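Local coordinates for protein thiosulfate sulfurtransferase YnjE (PDB 3IPP) that transfers sulfur from thiosulfate to cyanide, giving thiocyanate and sulfite, as a periplasmic monomer built from three rhodanese domains, at residues Q118-F123 and R380-K385; H285-S290 and P358-S363; Y307-P312 and C366-R371. All coordinates share one frame; numbering follows the deposited sequence.

Contact 1: residues Q118-F123 and R380-K385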
loop_
_atom_site.group_PDB
_atom_site.type_symbol
_atom_site.label_atom_id
_atom_site.label_comp_id
_atom_site.label_asym_id
_atom_site.label_seq_id
_atom_site.Cartn_x
_atom_site.Cartn_y
_atom_site.Cartn_z
ATOM N N GLN A 118 -1.458 18.696 2.720
ATOM C CA GLN A 118 -2.323 17.583 2.371
ATOM C C GLN A 118 -1.653 16.293 2.808
ATOM O O GLN A 118 -0.426 16.131 2.670
ATOM C CB GLN A 118 -2.514 17.517 0.869
ATOM C CG GLN A 118 -2.960 18.818 0.254
ATOM C CD GLN A 118 -4.358 19.214 0.700
ATOM O OE1 GLN A 118 -4.559 20.282 1.280
ATOM N NE2 GLN A 118 -5.321 18.344 0.447
ATOM N N LYS A 119 -2.450 15.372 3.334
ATOM C CA LYS A 119 -1.873 14.174 3.881
ATOM C C LYS A 119 -2.706 12.999 3.436
ATOM O O LYS A 119 -3.859 13.179 3.038
ATOM C CB LYS A 119 -1.763 14.241 5.423
ATOM C CG LYS A 119 -3.081 14.356 6.153
ATOM C CD LYS A 119 -2.862 14.552 7.669
ATOM C CE LYS A 119 -4.187 14.531 8.478
ATOM N NZ LYS A 119 -4.884 13.184 8.593
ATOM N N LEU A 120 -2.103 11.806 3.489
ATOM C CA LEU A 120 -2.827 10.536 3.386
ATOM C C LEU A 120 -3.780 10.528 4.546
ATOM O O LEU A 120 -3.336 10.704 5.637
ATOM C CB LEU A 120 -1.838 9.414 3.517
ATOM C CG LEU A 120 -2.197 8.048 3.058
ATOM C CD1 LEU A 120 -2.608 8.090 1.572
ATOM C CD2 LEU A 120 -0.906 7.284 3.254
ATOM N N PRO A 121 -5.107 10.418 4.310
ATOM C CA PRO A 121 -6.010 10.517 5.475
ATOM C C PRO A 121 -5.647 9.609 6.670
ATOM O O PRO A 121 -5.888 10.004 7.789
ATOM C CB PRO A 121 -7.381 10.142 4.894
ATOM C CG PRO A 121 -7.300 10.654 3.421
ATOM C CD PRO A 121 -5.844 10.391 3.020
ATOM N N HIS A 122 -5.117 8.407 6.456
ATOM C CA HIS A 122 -4.669 7.561 7.575
ATOM C C HIS A 122 -3.220 7.092 7.351
ATOM O O HIS A 122 -2.907 5.889 7.305
ATOM C CB HIS A 122 -5.618 6.391 7.851
ATOM C CG HIS A 122 -6.985 6.823 8.275
ATOM N ND1 HIS A 122 -7.303 7.107 9.586
ATOM C CD2 HIS A 122 -8.121 7.041 7.555
ATOM C CE1 HIS A 122 -8.569 7.492 9.656
ATOM N NE2 HIS A 122 -9.083 7.470 8.439
ATOM N N PHE A 123 -2.336 8.066 7.196
ATOM C CA PHE A 123 -0.928 7.794 6.971
ATOM C C PHE A 123 -0.391 6.980 8.146
ATOM O O PHE A 123 0.538 6.203 7.969
ATOM C CB PHE A 123 -0.133 9.115 6.828
ATOM C CG PHE A 123 -0.089 9.906 8.088
ATOM C CD1 PHE A 123 0.855 9.603 9.070
ATOM C CD2 PHE A 123 -1.022 10.915 8.315
ATOM C CE1 PHE A 123 0.887 10.299 10.275
ATOM C CE2 PHE A 123 -1.034 11.630 9.519
ATOM C CZ PHE A 123 -0.061 11.333 10.500
ATOM N N ARG A 380 -7.630 1.594 2.372
ATOM C CA ARG A 380 -8.039 1.918 3.760
ATOM C C ARG A 380 -7.289 3.188 4.213
ATOM O O ARG A 380 -7.892 4.128 4.780
ATOM C CB ARG A 380 -7.706 0.758 4.719
ATOM C CG ARG A 380 -8.140 0.959 6.161
ATOM C CD ARG A 380 -7.910 -0.321 6.949
ATOM N NE ARG A 380 -7.906 -0.102 8.406
ATOM C CZ ARG A 380 -6.807 -0.089 9.175
ATOM N NH1 ARG A 380 -5.605 -0.309 8.654
ATOM N NH2 ARG A 380 -6.915 0.103 10.485
ATOM N N ALA A 381 -5.994 3.223 3.930
ATOM C CA ALA A 381 -5.146 4.318 4.410
ATOM C C ALA A 381 -5.398 5.624 3.609
ATOM O O ALA A 381 -5.172 6.728 4.109
ATOM C CB ALA A 381 -3.653 3.898 4.355
ATOM N N MET A 382 -5.880 5.482 2.376
ATOM C CA MET A 382 -6.302 6.588 1.582
ATOM C C MET A 382 -7.658 7.091 2.044
ATOM O O MET A 382 -8.129 8.131 1.578
ATOM C CB MET A 382 -6.343 6.164 0.105
ATOM C CG MET A 382 -4.952 5.914 -0.509
ATOM S SD MET A 382 -5.011 5.047 -2.074
ATOM C CE MET A 382 -5.750 6.304 -3.069
ATOM N N GLY A 383 -8.279 6.389 2.992
ATOM C CA GLY A 383 -9.533 6.871 3.539
ATOM C C GLY A 383 -10.783 6.436 2.742
ATOM O O GLY A 383 -11.864 6.996 2.956
ATOM N N TRP A 384 -10.640 5.469 1.827
ATOM C CA TRP A 384 -11.809 4.848 1.128
ATOM C C TRP A 384 -12.720 4.122 2.126
ATOM O O TRP A 384 -12.298 3.219 2.841
ATOM C CB TRP A 384 -11.349 3.922 -0.014
ATOM C CG TRP A 384 -10.740 4.711 -1.162
ATOM C CD1 TRP A 384 -9.961 5.816 -1.060
ATOM C CD2 TRP A 384 -10.859 4.441 -2.572
ATOM N NE1 TRP A 384 -9.600 6.282 -2.311
ATOM C CE2 TRP A 384 -10.136 5.453 -3.257
ATOM C CE3 TRP A 384 -11.526 3.463 -3.325
ATOM C CZ2 TRP A 384 -10.081 5.523 -4.650
ATOM C CZ3 TRP A 384 -11.473 3.550 -4.722
ATOM C CH2 TRP A 384 -10.763 4.564 -5.361
ATOM N N LYS A 385 -13.955 4.552 2.221
ATOM C CA LYS A 385 -14.769 4.019 3.280
ATOM C C LYS A 385 -15.470 2.673 3.023
ATOM O O LYS A 385 -15.834 2.008 3.981
ATOM C CB LYS A 385 -15.746 5.083 3.785
ATOM C CG LYS A 385 -15.007 6.182 4.542
ATOM C CD LYS A 385 -15.959 7.134 5.181
ATOM C CE LYS A 385 -16.513 8.096 4.173
ATOM N NZ LYS A 385 -16.662 9.380 4.927
#
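Leu-120, Pro-121 and His-122 close around the carbonyl ends of Ala-381 and Met-382. The tight part is on the Leu-120 side. CG of Leu-120 lies 3.4 Å from Ala-381 O, and its CD1 rests 3.8 Å from CG of Met-382. Leu-120 CG is trans to its own nitrogen (chi1 -162°), which carries CD1 over to Met-382. Both side chains touch Ala-344. With an alanine at Leu-120, CD1 would be gone and a gap is likely to open beside Met-382 and Ala-344. Pro-121 CG presses on Met-382 O at 3.2 Å. His-122 N donates to Ala-381 O, 2.9 Å away, with 154° at the hydrogen. The loop between strands 104-106 and 126-127 here meets the C-terminal end of helix 370-381, in the third rhodanese repeat, which leads into a Schellman motif at Gly-383. Gly-383 N bonds back to Arg-380 O. Its positive phi by itself calls for glycine, and a CB would sit tight against Pro-121 CB. The looser side is the partly exposed His-122 ring. Its CD2 comes no closer than 4.0 Å, to Arg-380 O. Gly-383 CA lies at the ring edge, and ND1 turns to Glu-124. Arg-380 NH1 bonds Val-232 O in the second repeat.

Contact 2: residues H285-S290 and P358-S363; sequences HRQDAS and PEQQVS
The side-chain amides of Gln-287 and Gln-360 meet at a slant, their planes 43° apart. A second flat group, the guanidinium of Arg-286, has the methyl of Ala-289 over the centre of one face, 3.6 Å above the plane. At its edge, in plane, is Asp-288 OD2. Arg-286 holds this carboxylate side-on: NE bonds OD1 at 2.8 Å, and NH2 meets OD2 from above the carboxylate plane. The salt bridge ties the loop together just before strand 289-293.

That strand and strand 361-365 are parallel neighbours in the five-stranded sheet of the third rhodanese domain. Ala-289 pairs with Gln-361, and Ser-290 with Val-362. Gln-361 N donates to Asp-288 O (3.0 Å). Ser-290 N donates to Gln-361 O (2.8 Å). Ser-290 O accepts from Ser-363 N (3.1 Å), the straightest of the three at 162°. Ser-290 thus bonds on both sides of Val-362, the usual parallel ladder.

Ahead of the ladder, Gln-360 works with its side chain. CG stands opposite its carbonyl carbon, and this chi1 of -66° and an extended chain carry the amide across to 285-290. NE2 donates to Gln-287 O at 2.9 Å, from above that carbonyl plane, and also to Asn-355 O. OE1 accepts from Ser-290 OG, which sits 2.7 Å away above the amide plane, and from Lys-357 N. Each end of this buried amide therefore has two partners, which should fix its rotation. Ser-290 OG has a second partner in Arg-320 NH1. On the exposed side, Gln-287 OE1 accepts from Asn-355 ND2. Its NE2 donates to a water, which in turn donates to Glu-359 OE1 at 2.6 Å.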
loop_
_atom_site.group_PDB
_atom_site.type_symbol
_atom_site.label_atom_id
_atom_site.label_comp_id
_atom_site.label_asym_id
_atom_site.label_seq_id
_atom_site.Cartn_x
_atom_site.Cartn_y
_atom_site.Cartn_z
ATOM N N HIS A 285 -21.099 -3.770 -13.208
ATOM C CA HIS A 285 -21.977 -2.956 -14.094
ATOM C C HIS A 285 -22.743 -1.843 -13.342
ATOM O O HIS A 285 -23.906 -1.535 -13.630
ATOM C CB HIS A 285 -22.900 -3.872 -14.967
ATOM C CG HIS A 285 -22.129 -4.979 -15.631
ATOM N ND1 HIS A 285 -22.333 -6.327 -15.347
ATOM C CD2 HIS A 285 -21.065 -4.927 -16.468
ATOM C CE1 HIS A 285 -21.443 -7.049 -16.009
ATOM N NE2 HIS A 285 -20.677 -6.224 -16.708
ATOM N N ARG A 286 -22.063 -1.226 -12.405
ATOM C CA ARG A 286 -22.689 -0.170 -11.627
ATOM C C ARG A 286 -21.786 1.057 -11.558
ATOM O O ARG A 286 -20.550 0.930 -11.586
ATOM C CB ARG A 286 -23.012 -0.690 -10.207
ATOM C CG ARG A 286 -24.221 -1.729 -10.188
ATOM C CD ARG A 286 -24.229 -2.440 -8.849
ATOM N NE ARG A 286 -24.356 -1.514 -7.715
ATOM C CZ ARG A 286 -24.200 -1.870 -6.425
ATOM N NH1 ARG A 286 -23.899 -3.128 -6.113
ATOM N NH2 ARG A 286 -24.333 -0.977 -5.429
ATOM N N GLN A 287 -22.411 2.224 -11.497
ATOM C CA GLN A 287 -21.707 3.443 -11.261
ATOM C C GLN A 287 -21.305 3.558 -9.793
ATOM O O GLN A 287 -20.283 4.164 -9.537
ATOM C CB GLN A 287 -22.521 4.695 -11.683
ATOM C CG GLN A 287 -21.675 6.052 -11.429
ATOM C CD GLN A 287 -20.217 5.989 -12.072
ATOM O OE1 GLN A 287 -20.056 5.544 -13.234
ATOM N NE2 GLN A 287 -19.181 6.396 -11.297
ATOM N N ASP A 288 -22.080 2.985 -8.851
ATOM C CA ASP A 288 -21.859 3.215 -7.397
ATOM C C ASP A 288 -21.090 2.051 -6.731
ATOM O O ASP A 288 -21.090 1.924 -5.515
ATOM C CB ASP A 288 -23.181 3.397 -6.639
ATOM C CG ASP A 288 -24.089 2.122 -6.711
ATOM O OD1 ASP A 288 -23.993 1.281 -7.633
ATOM O OD2 ASP A 288 -24.943 1.957 -5.854
ATOM N N ALA A 289 -20.406 1.227 -7.533
ATOM C CA ALA A 289 -19.730 0.059 -7.063
ATOM C C ALA A 289 -18.738 -0.393 -8.116
ATOM O O ALA A 289 -18.958 -0.161 -9.330
ATOM C CB ALA A 289 -20.727 -1.038 -6.761
ATOM N N SER A 290 -17.653 -1.039 -7.667
ATOM C CA SER A 290 -16.622 -1.572 -8.582
ATOM C C SER A 290 -16.100 -2.883 -8.023
ATOM O O SER A 290 -15.840 -2.992 -6.820
ATOM C CB SER A 290 -15.402 -0.627 -8.690
ATOM O OG SER A 290 -15.679 0.495 -9.473
ATOM N N PRO A 358 -13.671 6.633 -4.854
ATOM C CA PRO A 358 -13.834 6.383 -3.429
ATOM C C PRO A 358 -15.305 6.356 -2.945
ATOM O O PRO A 358 -15.579 5.747 -1.906
ATOM C CB PRO A 358 -13.039 7.539 -2.753
ATOM C CG PRO A 358 -13.029 8.683 -3.841
ATOM C CD PRO A 358 -12.901 7.870 -5.141
ATOM N N GLU A 359 -16.230 7.001 -3.655
ATOM C CA GLU A 359 -17.646 7.001 -3.201
ATOM C C GLU A 359 -18.346 5.673 -3.535
ATOM O O GLU A 359 -19.474 5.477 -3.125
ATOM C CB GLU A 359 -18.531 8.133 -3.792
ATOM C CG GLU A 359 -17.836 9.272 -4.473
ATOM C CD GLU A 359 -17.168 8.889 -5.816
ATOM O OE1 GLU A 359 -17.868 8.678 -6.856
ATOM O OE2 GLU A 359 -15.926 8.870 -5.806
ATOM N N GLN A 360 -17.690 4.782 -4.257
ATOM C CA GLN A 360 -18.293 3.499 -4.588
ATOM C C GLN A 360 -18.122 2.484 -3.483
ATOM O O GLN A 360 -17.181 2.606 -2.688
ATOM C CB GLN A 360 -17.632 2.933 -5.843
ATOM C CG GLN A 360 -17.899 3.760 -7.072
ATOM C CD GLN A 360 -17.021 3.356 -8.224
ATOM O OE1 GLN A 360 -15.973 2.722 -8.034
ATOM N NE2 GLN A 360 -17.458 3.675 -9.439
ATOM N N GLN A 361 -18.995 1.462 -3.449
ATOM C CA GLN A 361 -18.659 0.158 -2.807
ATOM C C GLN A 361 -17.639 -0.535 -3.733
ATOM O O GLN A 361 -17.958 -0.850 -4.907
ATOM C CB GLN A 361 -19.879 -0.770 -2.660
ATOM C CG GLN A 361 -21.142 -0.106 -2.183
ATOM C CD GLN A 361 -21.103 0.135 -0.674
ATOM O OE1 GLN A 361 -20.809 -0.795 0.113
ATOM N NE2 GLN A 361 -21.338 1.395 -0.264
ATOM N N VAL A 362 -16.442 -0.778 -3.203
ATOM C CA VAL A 362 -15.278 -1.249 -3.963
ATOM C C VAL A 362 -14.710 -2.495 -3.312
ATOM O O VAL A 362 -14.399 -2.507 -2.099
ATOM C CB VAL A 362 -14.138 -0.153 -3.932
ATOM C CG1 VAL A 362 -12.823 -0.635 -4.640
ATOM C CG2 VAL A 362 -14.667 1.174 -4.509
ATOM N N SER A 363 -14.543 -3.533 -4.112
ATOM C CA SER A 363 -13.993 -4.767 -3.620
ATOM C C SER A 363 -12.882 -5.192 -4.558
ATOM O O SER A 363 -13.061 -5.132 -5.818
ATOM C CB SER A 363 -15.063 -5.867 -3.550
ATOM O OG SER A 363 -14.584 -6.964 -2.789
HETATM O O HOH W 1 -19.258 7.347 -8.609
#

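Contact 3: residues Y307-P312 and C366-R371. With NA (sodium ion), chain G; PO4 (phosphate ion), chain C.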
loop_
_atom_site.group_PDB
_atom_site.type_symbol
_atom_site.label_atom_id
_atom_site.label_comp_id
_atom_site.label_asym_id
_atom_site.label_seq_id
_atom_site.Cartn_x
_atom_site.Cartn_y
_atom_site.Cartn_z
ATOM N N TYR A 307 -1.127 -18.729 -12.512
ATOM C CA TYR A 307 -0.786 -19.735 -11.521
ATOM C C TYR A 307 -0.669 -21.106 -12.154
ATOM O O TYR A 307 -1.454 -21.443 -13.018
ATOM C CB TYR A 307 -1.860 -19.760 -10.414
ATOM C CG TYR A 307 -2.067 -18.443 -9.737
ATOM C CD1 TYR A 307 -1.476 -18.183 -8.490
ATOM C CD2 TYR A 307 -2.838 -17.430 -10.347
ATOM C CE1 TYR A 307 -1.629 -16.946 -7.868
ATOM C CE2 TYR A 307 -3.021 -16.195 -9.742
ATOM C CZ TYR A 307 -2.404 -15.956 -8.493
ATOM O OH TYR A 307 -2.581 -14.741 -7.850
ATOM N N SER A 308 0.299 -21.887 -11.689
ATOM C CA SER A 308 0.461 -23.319 -11.997
ATOM C C SER A 308 -0.772 -24.181 -11.821
ATOM O O SER A 308 -1.000 -25.099 -12.589
ATOM C CB SER A 308 1.504 -23.922 -11.053
ATOM O OG SER A 308 2.773 -23.492 -11.456
ATOM N N TYR A 309 -1.529 -23.930 -10.768
ATOM C CA TYR A 309 -2.612 -24.826 -10.376
ATOM C C TYR A 309 -3.977 -24.287 -10.785
ATOM O O TYR A 309 -4.997 -24.832 -10.362
ATOM C CB TYR A 309 -2.597 -25.032 -8.864
ATOM C CG TYR A 309 -2.595 -23.727 -8.077
ATOM C CD1 TYR A 309 -1.388 -23.128 -7.670
ATOM C CD2 TYR A 309 -3.793 -23.095 -7.737
ATOM C CE1 TYR A 309 -1.377 -21.925 -6.947
ATOM C CE2 TYR A 309 -3.797 -21.884 -7.024
ATOM C CZ TYR A 309 -2.587 -21.326 -6.621
ATOM O OH TYR A 309 -2.600 -20.152 -5.915
ATOM N N ILE A 310 -4.001 -23.192 -11.549
ATOM C CA ILE A 310 -5.263 -22.700 -12.096
ATOM C C ILE A 310 -5.236 -22.914 -13.584
ATOM O O ILE A 310 -4.494 -22.270 -14.304
ATOM C CB ILE A 310 -5.549 -21.200 -11.755
ATOM C CG1 ILE A 310 -5.552 -21.000 -10.224
ATOM C CG2 ILE A 310 -6.830 -20.738 -12.446
ATOM C CD1 ILE A 310 -5.730 -19.594 -9.795
ATOM N N LYS A 311 -6.039 -23.847 -14.052
ATOM C CA LYS A 311 -6.095 -24.094 -15.487
ATOM C C LYS A 311 -6.841 -22.964 -16.304
ATOM O O LYS A 311 -6.413 -22.630 -17.412
ATOM C CB LYS A 311 -6.625 -25.526 -15.769
ATOM C CG LYS A 311 -6.985 -25.791 -17.215
ATOM C CD LYS A 311 -7.190 -27.258 -17.467
ATOM C CE LYS A 311 -7.540 -27.484 -18.951
ATOM N NZ LYS A 311 -6.372 -27.311 -19.832
ATOM N N PRO A 312 -7.959 -22.411 -15.770
ATOM C CA PRO A 312 -8.735 -21.508 -16.630
ATOM C C PRO A 312 -8.075 -20.152 -16.772
ATOM O O PRO A 312 -7.415 -19.659 -15.839
ATOM C CB PRO A 312 -10.058 -21.358 -15.868
ATOM C CG PRO A 312 -10.187 -22.638 -15.059
ATOM C CD PRO A 312 -8.772 -22.900 -14.627
ATOM N N CYS A 366 -7.924 -10.946 -6.748
ATOM C CA CYS A 366 -6.834 -11.299 -7.620
ATOM C C CYS A 366 -6.920 -12.793 -7.748
ATOM O O CYS A 366 -7.973 -13.322 -8.068
ATOM C CB CYS A 366 -5.478 -10.931 -7.002
ATOM S SG CYS A 366 -5.261 -11.535 -5.347
ATOM N N GLY A 367 -5.806 -13.484 -7.497
ATOM C CA GLY A 367 -5.741 -14.944 -7.673
ATOM C C GLY A 367 -6.425 -15.556 -6.484
ATOM O O GLY A 367 -7.546 -16.157 -6.600
ATOM N N THR A 368 -5.795 -15.402 -5.320
ATOM C CA THR A 368 -6.450 -15.866 -4.113
ATOM C C THR A 368 -6.588 -14.831 -3.023
ATOM O O THR A 368 -7.091 -15.135 -1.938
ATOM C CB THR A 368 -5.794 -17.142 -3.555
ATOM O OG1 THR A 368 -4.478 -16.831 -3.063
ATOM C CG2 THR A 368 -5.737 -18.252 -4.632
ATOM N N GLY A 369 -6.148 -13.604 -3.273
ATOM C CA GLY A 369 -6.457 -12.519 -2.337
ATOM C C GLY A 369 -5.304 -11.745 -1.730
ATOM O O GLY A 369 -5.528 -10.703 -1.111
ATOM N N TRP A 370 -4.073 -12.221 -1.905
ATOM C CA TRP A 370 -2.891 -11.519 -1.341
ATOM C C TRP A 370 -2.628 -10.159 -1.998
ATOM O O TRP A 370 -2.559 -9.128 -1.298
ATOM C CB TRP A 370 -1.632 -12.364 -1.432
ATOM C CG TRP A 370 -1.516 -13.537 -0.499
ATOM C CD1 TRP A 370 -2.518 -14.358 -0.049
ATOM C CD2 TRP A 370 -0.296 -14.060 0.046
ATOM N NE1 TRP A 370 -2.000 -15.347 0.737
ATOM C CE2 TRP A 370 -0.637 -15.195 0.807
ATOM C CE3 TRP A 370 1.056 -13.692 -0.067
ATOM C CZ2 TRP A 370 0.321 -15.956 1.482
ATOM C CZ3 TRP A 370 2.017 -14.443 0.604
ATOM C CH2 TRP A 370 1.646 -15.559 1.379
ATOM N N ARG A 371 -2.496 -10.138 -3.319
ATOM C CA ARG A 371 -2.377 -8.870 -4.034
ATOM C C ARG A 371 -3.511 -7.892 -3.713
ATOM O O ARG A 371 -3.242 -6.702 -3.468
ATOM C CB ARG A 371 -2.288 -9.070 -5.538
ATOM C CG ARG A 371 -0.935 -9.627 -5.990
ATOM C CD ARG A 371 -0.892 -9.850 -7.505
ATOM N NE ARG A 371 -1.667 -11.034 -7.860
ATOM C CZ ARG A 371 -1.961 -11.423 -9.104
ATOM N NH1 ARG A 371 -1.520 -10.751 -10.201
ATOM N NH2 ARG A 371 -2.704 -12.515 -9.257
HETATM NA NA NA G . -8.997 -16.552 -1.493
HETATM P P PO4 C . -2.379 -14.250 -4.482
HETATM O O1 PO4 C . -2.802 -15.083 -5.655
HETATM O O2 PO4 C . -2.283 -12.776 -4.864
HETATM O O3 PO4 C . -3.434 -14.423 -3.407
HETATM O O4 PO4 C . -1.026 -14.816 -4.064
HETATM O O HOH W 2 -9.198 -17.711 -3.503
#
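Tyr-307 points its ring at the loop of Cys-366 to Arg-371, with CE2 3.6 Å from Gly-367 CA. Its hydroxyl meets Arg-371 NH2 near the ring plane, but the bond is weak. The place of that hydroxyl is doubtful because it is modelled too close to the bound phosphate. The stronger partner of Arg-371 NH2 is Glu-299, in a salt bridge.

Tyr-307 also opens a type I turn that closes at Ile-310. Within it, Tyr-309 has CG between its backbone N and carbonyl carbon (chi1 53°). Tyr-307 CB lies over one face of its ring, off-centre, and OH ends 3.9 Å from Thr-368 CG2. Farther along, Ile-310 packs on helix 393-397, and Pro-312 O accepts from Trp-394 NE1.

The facing segment is the six-residue active-site loop of a rhodanese. It starts at Cys-366, which forms the persulfide intermediate in the reaction and is sulfur-free here, and ends at Arg-371, a probable substrate-binding residue. The loop cradles a phosphate, probably from the crystallisation liquor. Phosphate O3 accepts from Thr-368 OG1 at 2.6 Å and from Trp-370 N at 2.7 Å, the latter at 170°. O2 accepts from Arg-371 N at 3.1 Å and lies 3.3 Å from Cys-366 SG. Thr-368 O binds sodium at 2.4 Å, together with Trp-184, Asn-185 and Asp-391.

The active-site loop joins strand 361-365 to helix 370-381, with Gly-369 as N-cap, and Trp-370 packs against helix 214-227 of the second rhodanese domain.

Overall arrangement
Strand 361-365 and helix 370-381 follow each other in the chain and connect all three contacts. Contact 2 holds the start of the strand, contact 3 the loop and first turn of the helix, and contact 1 its far end. Contacts 1 and 2 have centres 18 Å apart and touch: Trp-384 CH2 is 3.6 Å from Pro-358 N, and Trp-384 CZ3 is 4.0 Å from Val-362 CG2. The active site lies in contact 3. The side chain of Ser-363 is about 11 Å from that of Cys-366 and about 11 Å from the sodium. Contacts 2 and 3 adjoin in the sequence, centres 23 Å apart. Contacts 1 and 3 do not touch, nearest atoms about 11 Å and centres 29 Å apart.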